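Local atomic coordinates of HP0958 (Helicobacter pylori, PDB entry 3NA7), a protein that probably serves flagellar biogenesis and export as a chaperone and post-transcriptional regulator, joining a long coiled-coil hairpin to a C4 zinc-ribbon domain. Residues H15-I20 against R183-A188; E42-A47 against E128-E133; L56-Q61 against Q117-R122; K81-I86 against R93-E98. All blocks are in the same frame, centred on the assembly; numbering follows the deposited sequence.

Contact 1. Residues H15-I20 against R183-A188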
loop_
_atom_site.group_PDB
_atom_site.type_symbol
_atom_site.label_atom_id
_atom_site.label_comp_id
_atom_site.label_asym_id
_atom_site.label_seq_id
_atom_site.Cartn_x
_atom_site.Cartn_y
_atom_site.Cartn_z
ATOM N N HIS A 15 -6.126 26.703 -16.043
ATOM C CA HIS A 15 -6.025 26.943 -14.605
ATOM C C HIS A 15 -7.167 26.323 -13.808
ATOM O O HIS A 15 -6.955 25.859 -12.679
ATOM C CB HIS A 15 -5.832 28.436 -14.275
ATOM C CG HIS A 15 -4.416 28.896 -14.431
ATOM N ND1 HIS A 15 -4.069 30.016 -15.159
ATOM C CD2 HIS A 15 -3.255 28.359 -13.985
ATOM C CE1 HIS A 15 -2.754 30.148 -15.152
ATOM N NE2 HIS A 15 -2.237 29.160 -14.441
ATOM N N LEU A 16 -8.367 26.322 -14.382
ATOM C CA LEU A 16 -9.516 25.674 -13.736
ATOM C C LEU A 16 -9.379 24.148 -13.769
ATOM O O LEU A 16 -9.781 23.472 -12.831
ATOM C CB LEU A 16 -10.834 26.096 -14.383
ATOM C CG LEU A 16 -11.251 27.569 -14.302
ATOM C CD1 LEU A 16 -12.558 27.747 -15.028
ATOM C CD2 LEU A 16 -11.398 28.053 -12.877
ATOM N N ASP A 17 -8.806 23.604 -14.839
ATOM C CA ASP A 17 -8.492 22.179 -14.870
ATOM C C ASP A 17 -7.497 21.796 -13.765
ATOM O O ASP A 17 -7.687 20.788 -13.095
ATOM C CB ASP A 17 -7.974 21.745 -16.238
ATOM C CG ASP A 17 -9.099 21.505 -17.247
ATOM O OD1 ASP A 17 -10.205 21.062 -16.858
ATOM O OD2 ASP A 17 -8.876 21.764 -18.448
ATOM N N LYS A 18 -6.448 22.607 -13.589
ATOM C CA LYS A 18 -5.435 22.391 -12.546
ATOM C C LYS A 18 -6.040 22.492 -11.165
ATOM O O LYS A 18 -5.652 21.733 -10.274
ATOM C CB LYS A 18 -4.279 23.394 -12.651
ATOM C CG LYS A 18 -3.409 23.252 -13.874
ATOM C CD LYS A 18 -2.329 24.329 -13.857
ATOM C CE LYS A 18 -1.550 24.371 -15.164
ATOM N NZ LYS A 18 -0.346 25.248 -15.077
ATOM N N GLU A 19 -6.979 23.424 -10.982
ATOM C CA GLU A 19 -7.704 23.548 -9.713
ATOM C C GLU A 19 -8.445 22.276 -9.375
ATOM O O GLU A 19 -8.293 21.739 -8.284
ATOM C CB GLU A 19 -8.698 24.711 -9.735
ATOM C CG GLU A 19 -8.064 26.078 -9.528
ATOM C CD GLU A 19 -9.058 27.113 -8.981
ATOM O OE1 GLU A 19 -9.353 27.110 -7.749
ATOM O OE2 GLU A 19 -9.529 27.939 -9.788
ATOM N N ILE A 20 -9.266 21.801 -10.307
ATOM C CA ILE A 20 -9.981 20.546 -10.128
ATOM C C ILE A 20 -9.029 19.407 -9.769
ATOM O O ILE A 20 -9.278 18.677 -8.818
ATOM C CB ILE A 20 -10.837 20.180 -11.350
ATOM C CG1 ILE A 20 -11.952 21.215 -11.508
ATOM C CG2 ILE A 20 -11.386 18.737 -11.202
ATOM C CD1 ILE A 20 -12.788 21.120 -12.747
ATOM N N ARG A 183 -6.955 17.890 -27.285
ATOM C CA ARG A 183 -6.105 16.859 -27.904
ATOM C C ARG A 183 -4.744 16.738 -27.186
ATOM O O ARG A 183 -4.263 15.636 -26.924
ATOM C CB ARG A 183 -5.924 17.147 -29.395
ATOM C CG ARG A 183 -4.984 16.176 -30.139
ATOM C CD ARG A 183 -5.073 16.393 -31.667
ATOM N NE ARG A 183 -4.685 17.755 -32.044
ATOM C CZ ARG A 183 -4.722 18.261 -33.278
ATOM N NH1 ARG A 183 -5.137 17.537 -34.318
ATOM N NH2 ARG A 183 -4.334 19.510 -33.471
ATOM N N ILE A 184 -4.143 17.876 -26.846
ATOM C CA ILE A 184 -2.870 17.863 -26.126
ATOM C C ILE A 184 -3.034 17.419 -24.671
ATOM O O ILE A 184 -2.205 16.677 -24.132
ATOM C CB ILE A 184 -2.080 19.201 -26.308
ATOM C CG1 ILE A 184 -1.439 19.207 -27.708
ATOM C CG2 ILE A 184 -1.026 19.369 -25.192
ATOM C CD1 ILE A 184 -1.414 20.554 -28.458
ATOM N N ARG A 185 -4.122 17.844 -24.045
ATOM C CA ARG A 185 -4.381 17.504 -22.648
ATOM C C ARG A 185 -4.548 15.984 -22.398
ATOM O O ARG A 185 -4.173 15.464 -21.326
ATOM C CB ARG A 185 -5.589 18.291 -22.142
ATOM C CG ARG A 185 -5.909 18.036 -20.697
ATOM C CD ARG A 185 -6.881 19.044 -20.144
ATOM N NE ARG A 185 -7.550 18.498 -18.963
ATOM C CZ ARG A 185 -8.854 18.238 -18.860
ATOM N NH1 ARG A 185 -9.689 18.487 -19.861
ATOM N NH2 ARG A 185 -9.325 17.749 -17.721
ATOM N N ARG A 186 -5.097 15.278 -23.387
ATOM C CA ARG A 186 -5.192 13.821 -23.345
ATOM C C ARG A 186 -3.900 13.182 -22.824
ATOM O O ARG A 186 -3.937 12.398 -21.861
ATOM C CB ARG A 186 -5.530 13.270 -24.728
ATOM C CG ARG A 186 -5.924 11.816 -24.729
ATOM C CD ARG A 186 -6.441 11.409 -26.088
ATOM N NE ARG A 186 -6.480 9.957 -26.246
ATOM C CZ ARG A 186 -7.483 9.180 -25.835
ATOM N NH1 ARG A 186 -8.550 9.698 -25.226
ATOM N NH2 ARG A 186 -7.431 7.872 -26.040
ATOM N N TRP A 187 -2.766 13.534 -23.438
ATOM C CA TRP A 187 -1.460 12.983 -23.041
ATOM C C TRP A 187 -0.683 13.858 -22.054
ATOM O O TRP A 187 -0.004 13.333 -21.173
ATOM C CB TRP A 187 -0.583 12.631 -24.264
ATOM C CG TRP A 187 -0.058 13.837 -25.051
ATOM C CD1 TRP A 187 -0.630 14.411 -26.158
ATOM C CD2 TRP A 187 1.144 14.593 -24.789
ATOM N NE1 TRP A 187 0.133 15.475 -26.589
ATOM C CE2 TRP A 187 1.227 15.603 -25.777
ATOM C CE3 TRP A 187 2.158 14.510 -23.821
ATOM C CZ2 TRP A 187 2.271 16.532 -25.810
ATOM C CZ3 TRP A 187 3.206 15.432 -23.867
ATOM C CH2 TRP A 187 3.243 16.433 -24.843
ATOM N N ALA A 188 -0.770 15.178 -22.199
ATOM C CA ALA A 188 0.099 16.088 -21.439
ATOM C C ALA A 188 -0.494 16.562 -20.109
ATOM O O ALA A 188 0.210 17.132 -19.275
ATOM C CB ALA A 188 0.488 17.284 -22.311
#
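A salt bridge between Asp17 and Arg185 joins the N-terminal helix 4-22, part of the coiled-coil arm, to helix 175-188, which leads toward the zinc-ribbon end of the chain. The two side chains alone span the gap, for even the nearest CA atoms, those of Asp17 and Arg185, are 10.0 Å apart. Carboxylate and guanidinium lie nearly flat on one another, their planes 15° apart. Asp17 OD2 sits 3.4 Å above the guanidinium plane of Arg185, offset toward the rim and 3.6 Å from CZ, while OD1 of Asp17 stands 3.5 Å from NH2 of Arg185. Because OD1 of Asp17 lies well out of the guanidinium plane, no N-H points at it, and the attraction is one of charge alone. Arginine suits this place: with CG anti to the backbone N (chi1 -178°) and the chain extended from CG to NE, the guanidinium points away from its own helix, toward Asp17. The fold closes here by a long return, since nearly all of the chain between the two segments is the helical hairpin. Directed bonds come from other residues. Asp17 OD2 is hydrogen-bonded to Tyr181 OH, and OD1 forms a salt bridge with Lys166 of helix 91-171, so that two cations gather round Asp17. Arg185 NH1 pairs with Glu182, one turn earlier on its own helix, which probably helps to fix the rotation of the guanidinium.

Contact 2. Residues E42-A47 against E128-E133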
loop_
_atom_site.group_PDB
_atom_site.type_symbol
_atom_site.label_atom_id
_atom_site.label_comp_id
_atom_site.label_asym_id
_atom_site.label_seq_id
_atom_site.Cartn_x
_atom_site.Cartn_y
_atom_site.Cartn_z
ATOM N N GLU A 42 -6.871 -3.561 9.274
ATOM C CA GLU A 42 -6.877 -4.685 8.336
ATOM C C GLU A 42 -5.568 -5.495 8.357
ATOM O O GLU A 42 -5.626 -6.703 8.376
ATOM C CB GLU A 42 -7.166 -4.205 6.925
ATOM C CG GLU A 42 -7.388 -5.312 5.960
ATOM C CD GLU A 42 -7.101 -4.899 4.532
ATOM O OE1 GLU A 42 -7.494 -3.792 4.111
ATOM O OE2 GLU A 42 -6.467 -5.692 3.825
ATOM N N ALA A 43 -4.411 -4.819 8.383
ATOM C CA ALA A 43 -3.106 -5.496 8.496
ATOM C C ALA A 43 -2.998 -6.324 9.788
ATOM O O ALA A 43 -2.492 -7.450 9.782
ATOM C CB ALA A 43 -1.944 -4.469 8.402
ATOM N N LYS A 44 -3.473 -5.774 10.905
ATOM C CA LYS A 44 -3.430 -6.528 12.157
ATOM C C LYS A 44 -4.393 -7.725 12.126
ATOM O O LYS A 44 -4.119 -8.759 12.739
ATOM C CB LYS A 44 -3.722 -5.621 13.327
ATOM C CG LYS A 44 -2.564 -4.650 13.599
ATOM C CD LYS A 44 -2.963 -3.581 14.558
ATOM C CE LYS A 44 -1.878 -2.472 14.668
ATOM N NZ LYS A 44 -0.793 -2.928 15.551
ATOM N N ASN A 45 -5.500 -7.578 11.389
ATOM C CA ASN A 45 -6.440 -8.656 11.274
ATOM C C ASN A 45 -5.821 -9.826 10.531
ATOM O O ASN A 45 -5.962 -10.959 10.966
ATOM C CB ASN A 45 -7.766 -8.245 10.616
ATOM C CG ASN A 45 -8.901 -9.180 11.010
ATOM O OD1 ASN A 45 -9.613 -9.737 10.170
ATOM N ND2 ASN A 45 -9.049 -9.379 12.296
ATOM N N LYS A 46 -5.131 -9.536 9.430
ATOM C CA LYS A 46 -4.345 -10.536 8.698
ATOM C C LYS A 46 -3.255 -11.158 9.559
ATOM O O LYS A 46 -3.041 -12.360 9.492
ATOM C CB LYS A 46 -3.711 -9.929 7.440
ATOM C CG LYS A 46 -4.630 -9.887 6.262
ATOM C CD LYS A 46 -4.201 -8.896 5.183
ATOM C CE LYS A 46 -5.271 -8.865 4.114
ATOM N NZ LYS A 46 -5.112 -7.690 3.228
ATOM N N ALA A 47 -2.580 -10.352 10.375
ATOM C CA ALA A 47 -1.511 -10.887 11.227
ATOM C C ALA A 47 -2.077 -11.846 12.266
ATOM O O ALA A 47 -1.443 -12.838 12.589
ATOM C CB ALA A 47 -0.696 -9.765 11.883
ATOM N N GLU A 128 -3.755 -11.702 21.117
ATOM C CA GLU A 128 -4.554 -10.900 22.077
ATOM C C GLU A 128 -4.140 -9.429 22.003
ATOM O O GLU A 128 -4.994 -8.551 21.930
ATOM C CB GLU A 128 -4.466 -11.416 23.518
ATOM C CG GLU A 128 -4.916 -12.885 23.728
ATOM C CD GLU A 128 -6.435 -13.109 23.619
ATOM O OE1 GLU A 128 -7.227 -12.124 23.560
ATOM O OE2 GLU A 128 -6.829 -14.296 23.614
ATOM N N ASP A 129 -2.833 -9.173 21.972
ATOM C CA ASP A 129 -2.305 -7.829 21.692
ATOM C C ASP A 129 -2.904 -7.154 20.469
ATOM O O ASP A 129 -3.479 -6.072 20.565
ATOM C CB ASP A 129 -0.809 -7.894 21.452
ATOM C CG ASP A 129 -0.026 -7.346 22.581
ATOM O OD1 ASP A 129 -0.073 -6.093 22.760
ATOM O OD2 ASP A 129 0.660 -8.167 23.251
ATOM N N LEU A 130 -2.702 -7.779 19.317
ATOM C CA LEU A 130 -3.210 -7.294 18.054
ATOM C C LEU A 130 -4.728 -6.998 18.117
ATOM O O LEU A 130 -5.202 -6.023 17.541
ATOM C CB LEU A 130 -2.928 -8.326 16.948
ATOM C CG LEU A 130 -1.449 -8.531 16.560
ATOM C CD1 LEU A 130 -1.285 -9.841 15.727
ATOM C CD2 LEU A 130 -0.879 -7.301 15.833
ATOM N N LYS A 131 -5.463 -7.862 18.804
ATOM C CA LYS A 131 -6.917 -7.746 18.926
ATOM C C LYS A 131 -7.240 -6.466 19.685
ATOM O O LYS A 131 -8.042 -5.682 19.244
ATOM C CB LYS A 131 -7.483 -8.998 19.629
ATOM C CG LYS A 131 -8.982 -9.170 19.579
ATOM C CD LYS A 131 -9.410 -10.522 20.201
ATOM C CE LYS A 131 -9.121 -10.535 21.683
ATOM N NZ LYS A 131 -9.737 -11.676 22.372
ATOM N N LYS A 132 -6.575 -6.225 20.806
ATOM C CA LYS A 132 -6.715 -4.934 21.467
ATOM C C LYS A 132 -6.347 -3.735 20.577
ATOM O O LYS A 132 -7.020 -2.715 20.593
ATOM C CB LYS A 132 -5.930 -4.913 22.779
ATOM C CG LYS A 132 -6.587 -5.736 23.873
ATOM C CD LYS A 132 -6.033 -5.376 25.251
ATOM C CE LYS A 132 -6.104 -6.568 26.196
ATOM N NZ LYS A 132 -5.809 -6.172 27.600
ATOM N N GLU A 133 -5.285 -3.847 19.800
ATOM C CA GLU A 133 -4.914 -2.740 18.924
ATOM C C GLU A 133 -5.980 -2.497 17.861
ATOM O O GLU A 133 -6.337 -1.340 17.597
ATOM C CB GLU A 133 -3.536 -2.951 18.303
ATOM C CG GLU A 133 -2.422 -2.673 19.300
ATOM C CD GLU A 133 -1.088 -3.309 18.907
ATOM O OE1 GLU A 133 -1.017 -3.961 17.855
ATOM O OE2 GLU A 133 -0.104 -3.136 19.659
#
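Lys44 lies against Leu130 with its first carbons and against Glu133 with its last ones. Its CB is 4.1 Å from Leu130 CD2, and CG comes closer to that same methyl, at 3.9 Å. One carbon on, CD leaves the leucine and meets the CB of Glu133 at 3.8 Å. CE then approaches the carboxylate, 3.6 Å from Glu133 OE1. A bend at the last torsion (chi4 -80°) turns NZ onto that oxygen, where a salt bridge with a short hydrogen bond of 2.5 Å forms between Lys44 NZ and Glu133 OE1. The ammonium arrives from above the carboxylate, 55° out of its plane. Lysine fills a core position here, a knob among Leu130, Glu133, Met134 and Leu137 of helix 91-171: its methylenes stand in for an apolar side chain, and its bent end carries the charge out to Glu133.

The two helices run antiparallel, at 159° and with axes 9.4 Å apart, as the arms of the coiled-coil hairpin. Leu130 packs knobs-into-holes in return: Lys44, Ala47, Ile48 and Leu51 of helix 24-85 surround it. Its two methyls divide the work, CD2 resting on Lys44 and CD1 on the CB of Ala47 at 3.9 Å. A branched leucine can thus touch two successive turns, and the small alanine leaves room for CD1 of Leu130.

Contact 3. Residues L56-Q61 against Q117-R122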
loop_
_atom_site.group_PDB
_atom_site.type_symbol
_atom_site.label_atom_id
_atom_site.label_comp_id
_atom_site.label_asym_id
_atom_site.label_seq_id
_atom_site.Cartn_x
_atom_site.Cartn_y
_atom_site.Cartn_z
ATOM N N LEU A 56 -1.343 -23.589 14.076
ATOM C CA LEU A 56 -1.820 -24.861 13.561
ATOM C C LEU A 56 -0.686 -25.821 13.182
ATOM O O LEU A 56 -0.725 -27.003 13.540
ATOM C CB LEU A 56 -2.780 -24.656 12.387
ATOM C CG LEU A 56 -4.261 -24.468 12.733
ATOM C CD1 LEU A 56 -5.039 -23.736 11.618
ATOM C CD2 LEU A 56 -4.908 -25.841 13.037
ATOM N N ALA A 57 0.316 -25.305 12.478
ATOM C CA ALA A 57 1.483 -26.101 12.086
ATOM C C ALA A 57 2.203 -26.599 13.318
ATOM O O ALA A 57 2.616 -27.759 13.384
ATOM C CB ALA A 57 2.435 -25.281 11.184
ATOM N N LEU A 58 2.332 -25.731 14.314
ATOM C CA LEU A 58 3.000 -26.105 15.551
ATOM C C LEU A 58 2.228 -27.157 16.334
ATOM O O LEU A 58 2.816 -28.036 16.963
ATOM C CB LEU A 58 3.248 -24.888 16.417
ATOM C CG LEU A 58 4.298 -23.884 15.971
ATOM C CD1 LEU A 58 4.136 -22.627 16.816
ATOM C CD2 LEU A 58 5.718 -24.444 16.118
ATOM N N LYS A 59 0.907 -27.061 16.308
ATOM C CA LYS A 59 0.069 -27.997 17.029
ATOM C C LYS A 59 0.144 -29.381 16.396
ATOM O O LYS A 59 0.011 -30.382 17.100
ATOM C CB LYS A 59 -1.382 -27.504 17.088
ATOM C CG LYS A 59 -1.612 -26.430 18.154
ATOM C CD LYS A 59 -2.986 -25.786 18.003
ATOM C CE LYS A 59 -3.119 -24.590 18.928
ATOM N NZ LYS A 59 -4.543 -24.243 19.058
ATOM N N LEU A 60 0.347 -29.413 15.073
ATOM C CA LEU A 60 0.620 -30.651 14.338
ATOM C C LEU A 60 1.936 -31.294 14.793
ATOM O O LEU A 60 1.995 -32.502 14.985
ATOM C CB LEU A 60 0.609 -30.400 12.825
ATOM C CG LEU A 60 0.852 -31.533 11.809
ATOM C CD1 LEU A 60 -0.008 -32.787 12.057
ATOM C CD2 LEU A 60 0.644 -31.016 10.381
ATOM N N GLN A 61 2.971 -30.484 14.997
ATOM C CA GLN A 61 4.241 -30.970 15.536
ATOM C C GLN A 61 4.098 -31.498 16.947
ATOM O O GLN A 61 4.635 -32.551 17.261
ATOM C CB GLN A 61 5.293 -29.875 15.538
ATOM C CG GLN A 61 5.769 -29.462 14.179
ATOM C CD GLN A 61 7.008 -28.608 14.270
ATOM O OE1 GLN A 61 6.982 -27.411 13.970
ATOM N NE2 GLN A 61 8.112 -29.219 14.697
ATOM N N GLN A 117 4.703 -25.902 22.746
ATOM C CA GLN A 117 3.611 -25.321 23.505
ATOM C C GLN A 117 3.931 -23.901 23.970
ATOM O O GLN A 117 3.059 -23.037 23.912
ATOM C CB GLN A 117 3.184 -26.229 24.657
ATOM C CG GLN A 117 2.094 -27.171 24.197
ATOM C CD GLN A 117 1.953 -28.414 25.027
ATOM O OE1 GLN A 117 2.583 -28.556 26.073
ATOM N NE2 GLN A 117 1.096 -29.331 24.569
ATOM N N ASN A 118 5.171 -23.655 24.393
ATOM C CA ASN A 118 5.601 -22.295 24.729
ATOM C C ASN A 118 5.534 -21.330 23.551
ATOM O O ASN A 118 5.130 -20.191 23.725
ATOM C CB ASN A 118 6.990 -22.245 25.386
ATOM C CG ASN A 118 6.969 -22.713 26.844
ATOM O OD1 ASN A 118 5.905 -22.805 27.459
ATOM N ND2 ASN A 118 8.155 -23.011 27.404
ATOM N N GLU A 119 5.920 -21.786 22.360
ATOM C CA GLU A 119 5.890 -20.940 21.166
ATOM C C GLU A 119 4.424 -20.641 20.808
ATOM O O GLU A 119 4.085 -19.506 20.499
ATOM C CB GLU A 119 6.611 -21.639 20.011
ATOM C CG GLU A 119 7.069 -20.753 18.868
ATOM C CD GLU A 119 7.961 -21.492 17.854
ATOM O OE1 GLU A 119 8.072 -21.003 16.702
ATOM O OE2 GLU A 119 8.552 -22.552 18.197
ATOM N N ILE A 120 3.571 -21.662 20.885
ATOM C CA ILE A 120 2.148 -21.520 20.638
ATOM C C ILE A 120 1.563 -20.421 21.540
ATOM O O ILE A 120 0.917 -19.484 21.048
ATOM C CB ILE A 120 1.415 -22.846 20.864
ATOM C CG1 ILE A 120 1.697 -23.823 19.730
ATOM C CG2 ILE A 120 -0.128 -22.644 21.010
ATOM C CD1 ILE A 120 1.391 -25.286 20.107
ATOM N N LYS A 121 1.827 -20.520 22.840
ATOM C CA LYS A 121 1.377 -19.546 23.822
ATOM C C LYS A 121 1.815 -18.105 23.493
ATOM O O LYS A 121 1.009 -17.173 23.626
ATOM C CB LYS A 121 1.897 -19.958 25.191
ATOM C CG LYS A 121 1.041 -19.603 26.384
ATOM C CD LYS A 121 1.295 -20.612 27.540
ATOM C CE LYS A 121 0.546 -20.234 28.826
ATOM N NZ LYS A 121 1.265 -19.230 29.682
ATOM N N ARG A 122 3.072 -17.915 23.072
ATOM C CA ARG A 122 3.570 -16.577 22.716
ATOM C C ARG A 122 2.791 -16.004 21.543
ATOM O O ARG A 122 2.542 -14.799 21.481
ATOM C CB ARG A 122 5.078 -16.526 22.398
ATOM C CG ARG A 122 6.071 -16.842 23.543
ATOM C CD ARG A 122 5.580 -16.456 24.972
ATOM N NE ARG A 122 5.867 -17.545 25.923
ATOM C CZ ARG A 122 5.093 -17.919 26.949
ATOM N NH1 ARG A 122 3.952 -17.292 27.214
ATOM N NH2 ARG A 122 5.467 -18.937 27.722
#
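Leu58 and Ile120 mark the closest approach of the backbones, their CA atoms 6.9 Å apart on helices that run antiparallel at 161°, with axes 9.7 Å apart. The two side chains slide past each other in opposite directions, so that CB of Leu58 meets CG1 of Ile120 at 3.8 Å. Farther out, Leu58 crosses Glu119 at about a right angle: CD1 lies 4.0 Å from the CG of Glu119, and CD2 of Leu58 is 4.0 Å from OE2 of Glu119. Glu119 presents CG and the side of its carboxylate to the leucine because CG stands anti to the backbone N (chi1 -161°) and the chain stays extended beyond it.

This is coiled-coil packing within the long hairpin, with Leu58 as a knob among Leu116, Glu119, Ile120 and Lys123 of helix 91-171. Ile120 answers from the other side of the interface, touching Val62 as well as Leu58 and Lys59. Its CD1 meets CG of Lys59 at 3.8 Å, and CG2 lies 4.1 Å from CE of the same lysine, whose extended chain passes across the isoleucine. Glutamate and lysine suit these flanks: each lies along an apolar neighbour and keeps a charged group at the protein surface.

Contact 4. Residues K81-I86 against R93-E98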
loop_
_atom_site.group_PDB
_atom_site.type_symbol
_atom_site.label_atom_id
_atom_site.label_comp_id
_atom_site.label_asym_id
_atom_site.label_seq_id
_atom_site.Cartn_x
_atom_site.Cartn_y
_atom_site.Cartn_z
ATOM N N LYS A 81 9.297 -54.973 31.268
ATOM C CA LYS A 81 8.658 -56.279 31.351
ATOM C C LYS A 81 9.704 -57.367 31.132
ATOM O O LYS A 81 9.752 -58.335 31.884
ATOM C CB LYS A 81 7.505 -56.400 30.345
ATOM C CG LYS A 81 6.615 -57.635 30.541
ATOM C CD LYS A 81 5.310 -57.490 29.742
ATOM C CE LYS A 81 4.462 -58.753 29.772
ATOM N NZ LYS A 81 5.215 -59.936 29.263
ATOM N N LYS A 82 10.558 -57.192 30.123
ATOM C CA LYS A 82 11.663 -58.125 29.848
ATOM C C LYS A 82 12.642 -58.285 31.000
ATOM O O LYS A 82 13.188 -59.376 31.204
ATOM C CB LYS A 82 12.412 -57.721 28.578
ATOM C CG LYS A 82 11.890 -58.404 27.320
ATOM C CD LYS A 82 12.060 -57.534 26.073
ATOM C CE LYS A 82 11.466 -58.223 24.845
ATOM N NZ LYS A 82 10.707 -57.259 23.986
ATOM N N MET A 83 12.862 -57.208 31.751
ATOM C CA MET A 83 13.752 -57.254 32.908
ATOM C C MET A 83 13.133 -58.119 34.001
ATOM O O MET A 83 13.847 -58.816 34.714
ATOM C CB MET A 83 14.067 -55.855 33.473
ATOM C CG MET A 83 14.418 -54.786 32.442
ATOM S SD MET A 83 15.184 -53.235 33.001
ATOM C CE MET A 83 14.415 -52.895 34.576
ATOM N N SER A 84 11.810 -58.069 34.133
ATOM C CA SER A 84 11.129 -58.836 35.181
ATOM C C SER A 84 11.256 -60.359 34.983
ATOM O O SER A 84 11.489 -61.096 35.936
ATOM C CB SER A 84 9.665 -58.407 35.310
ATOM O OG SER A 84 8.907 -58.803 34.187
ATOM N N GLU A 85 11.133 -60.796 33.731
ATOM C CA GLU A 85 11.171 -62.206 33.332
ATOM C C GLU A 85 12.609 -62.653 33.160
ATOM O O GLU A 85 12.955 -63.812 33.385
ATOM C CB GLU A 85 10.428 -62.381 32.003
ATOM C CG GLU A 85 9.029 -61.768 31.988
ATOM C CD GLU A 85 8.481 -61.543 30.592
ATOM O OE1 GLU A 85 9.236 -61.095 29.702
ATOM O OE2 GLU A 85 7.278 -61.804 30.389
ATOM N N ILE A 86 13.422 -61.693 32.733
ATOM C CA ILE A 86 14.875 -61.783 32.561
ATOM C C ILE A 86 15.435 -62.919 31.678
ATOM O O ILE A 86 15.388 -62.798 30.449
ATOM C CB ILE A 86 15.690 -61.507 33.879
ATOM C CG1 ILE A 86 17.138 -61.108 33.528
ATOM C CG2 ILE A 86 15.627 -62.679 34.874
ATOM C CD1 ILE A 86 17.289 -60.334 32.216
ATOM N N ARG A 93 21.993 -55.666 33.522
ATOM C CA ARG A 93 22.800 -54.458 33.326
ATOM C C ARG A 93 22.606 -53.926 31.899
ATOM O O ARG A 93 22.520 -52.715 31.692
ATOM C CB ARG A 93 24.284 -54.714 33.616
ATOM C CG ARG A 93 24.606 -55.042 35.075
ATOM C CD ARG A 93 26.082 -54.749 35.423
ATOM N NE ARG A 93 26.921 -55.947 35.523
ATOM C CZ ARG A 93 27.493 -56.581 34.497
ATOM N NH1 ARG A 93 27.326 -56.158 33.249
ATOM N NH2 ARG A 93 28.235 -57.657 34.718
ATOM N N SER A 94 22.523 -54.848 30.936
ATOM C CA SER A 94 22.319 -54.544 29.520
ATOM C C SER A 94 20.981 -53.840 29.272
ATOM O O SER A 94 20.926 -52.785 28.622
ATOM C CB SER A 94 22.408 -55.843 28.711
ATOM O OG SER A 94 21.803 -55.704 27.439
ATOM N N LEU A 95 19.906 -54.413 29.811
ATOM C CA LEU A 95 18.580 -53.842 29.658
ATOM C C LEU A 95 18.435 -52.530 30.403
ATOM O O LEU A 95 17.610 -51.706 30.005
ATOM C CB LEU A 95 17.485 -54.822 30.105
ATOM C CG LEU A 95 17.252 -56.066 29.244
ATOM C CD1 LEU A 95 16.426 -57.097 29.999
ATOM C CD2 LEU A 95 16.593 -55.713 27.930
ATOM N N ASN A 96 19.212 -52.333 31.473
ATOM C CA ASN A 96 19.123 -51.084 32.248
ATOM C C ASN A 96 19.592 -49.936 31.356
ATOM O O ASN A 96 19.098 -48.818 31.457
ATOM C CB ASN A 96 19.964 -51.138 33.532
ATOM C CG ASN A 96 19.151 -50.816 34.800
ATOM O OD1 ASN A 96 18.951 -49.653 35.173
ATOM N ND2 ASN A 96 18.696 -51.878 35.487
ATOM N N ILE A 97 20.545 -50.251 30.480
ATOM C CA ILE A 97 21.175 -49.293 29.591
ATOM C C ILE A 97 20.284 -49.049 28.361
ATOM O O ILE A 97 20.087 -47.903 27.957
ATOM C CB ILE A 97 22.618 -49.746 29.243
ATOM C CG1 ILE A 97 23.513 -49.597 30.491
ATOM C CG2 ILE A 97 23.183 -48.963 28.065
ATOM C CD1 ILE A 97 24.948 -50.097 30.338
ATOM N N GLU A 98 19.730 -50.125 27.800
ATOM C CA GLU A 98 18.686 -50.061 26.771
ATOM C C GLU A 98 17.580 -49.119 27.242
ATOM O O GLU A 98 17.128 -48.221 26.519
ATOM C CB GLU A 98 18.083 -51.452 26.592
ATOM C CG GLU A 98 18.081 -52.023 25.173
ATOM C CD GLU A 98 17.423 -51.116 24.161
ATOM O OE1 GLU A 98 17.995 -50.040 23.871
ATOM O OE2 GLU A 98 16.349 -51.487 23.635
#
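Asn96 brings the flat group to this interface, a carboxamide whose ND2 stands 4.5 Å from the methyl CE of Met83, a loose approach made without a hydrogen bond. The same Asn96 side chain is about 3 Å from a bound magnesium ion, a place that suits a polar amide better than an apolar chain. SD of Met83 lies against Leu95, 4.0 Å from CB of Leu95, with the backbone N of Asn96 a little farther off.

Apolar contact centres on Leu95. CG of Met83 is 3.9 Å from both CB and CD1 of Leu95, the two chains sliding past each other in opposite directions. The same methyl, CD1 of Leu95, also meets CD1 of Ile86 at 4.0 Å. Ile86 is the first residue after the helix to leave helical geometry, with positive phi (55°), and its CG1 extends anti to the backbone N (chi1 -159°). Flexible methionine can fit itself among Leu92, Leu95, Asn96 and Glu99 as a knob in a hole.

Here helix 24-85 ends and, after a short connection, helix 91-171 sets off in the reverse direction at 171°, making the tip of the coiled-coil hairpin, with no strand nearby.

Contacts 2, 3 and 4 sit successively farther along one antiparallel pair, helix 24-85 with helix 91-171, each nested in the chain loop closed by the one before. The centres of contacts 2 and 3 are 19 Å apart, and those of contacts 3 and 4 are 36 Å apart, bringing the hairpin to its turn beside the magnesium ion. Contact 1 encloses them all and uses the flanking helices 4-22 and 175-188; its centre is 43 Å from that of contact 2 and 93 Å from that of contact 4. It lies toward the other end of the molecule, where Cys201, Cys204, Cys225 and Cys228 bind zinc. Contact 2 combines apolar packing with a salt bridge, while contacts 3 and 4 have no charge pairing across their segments.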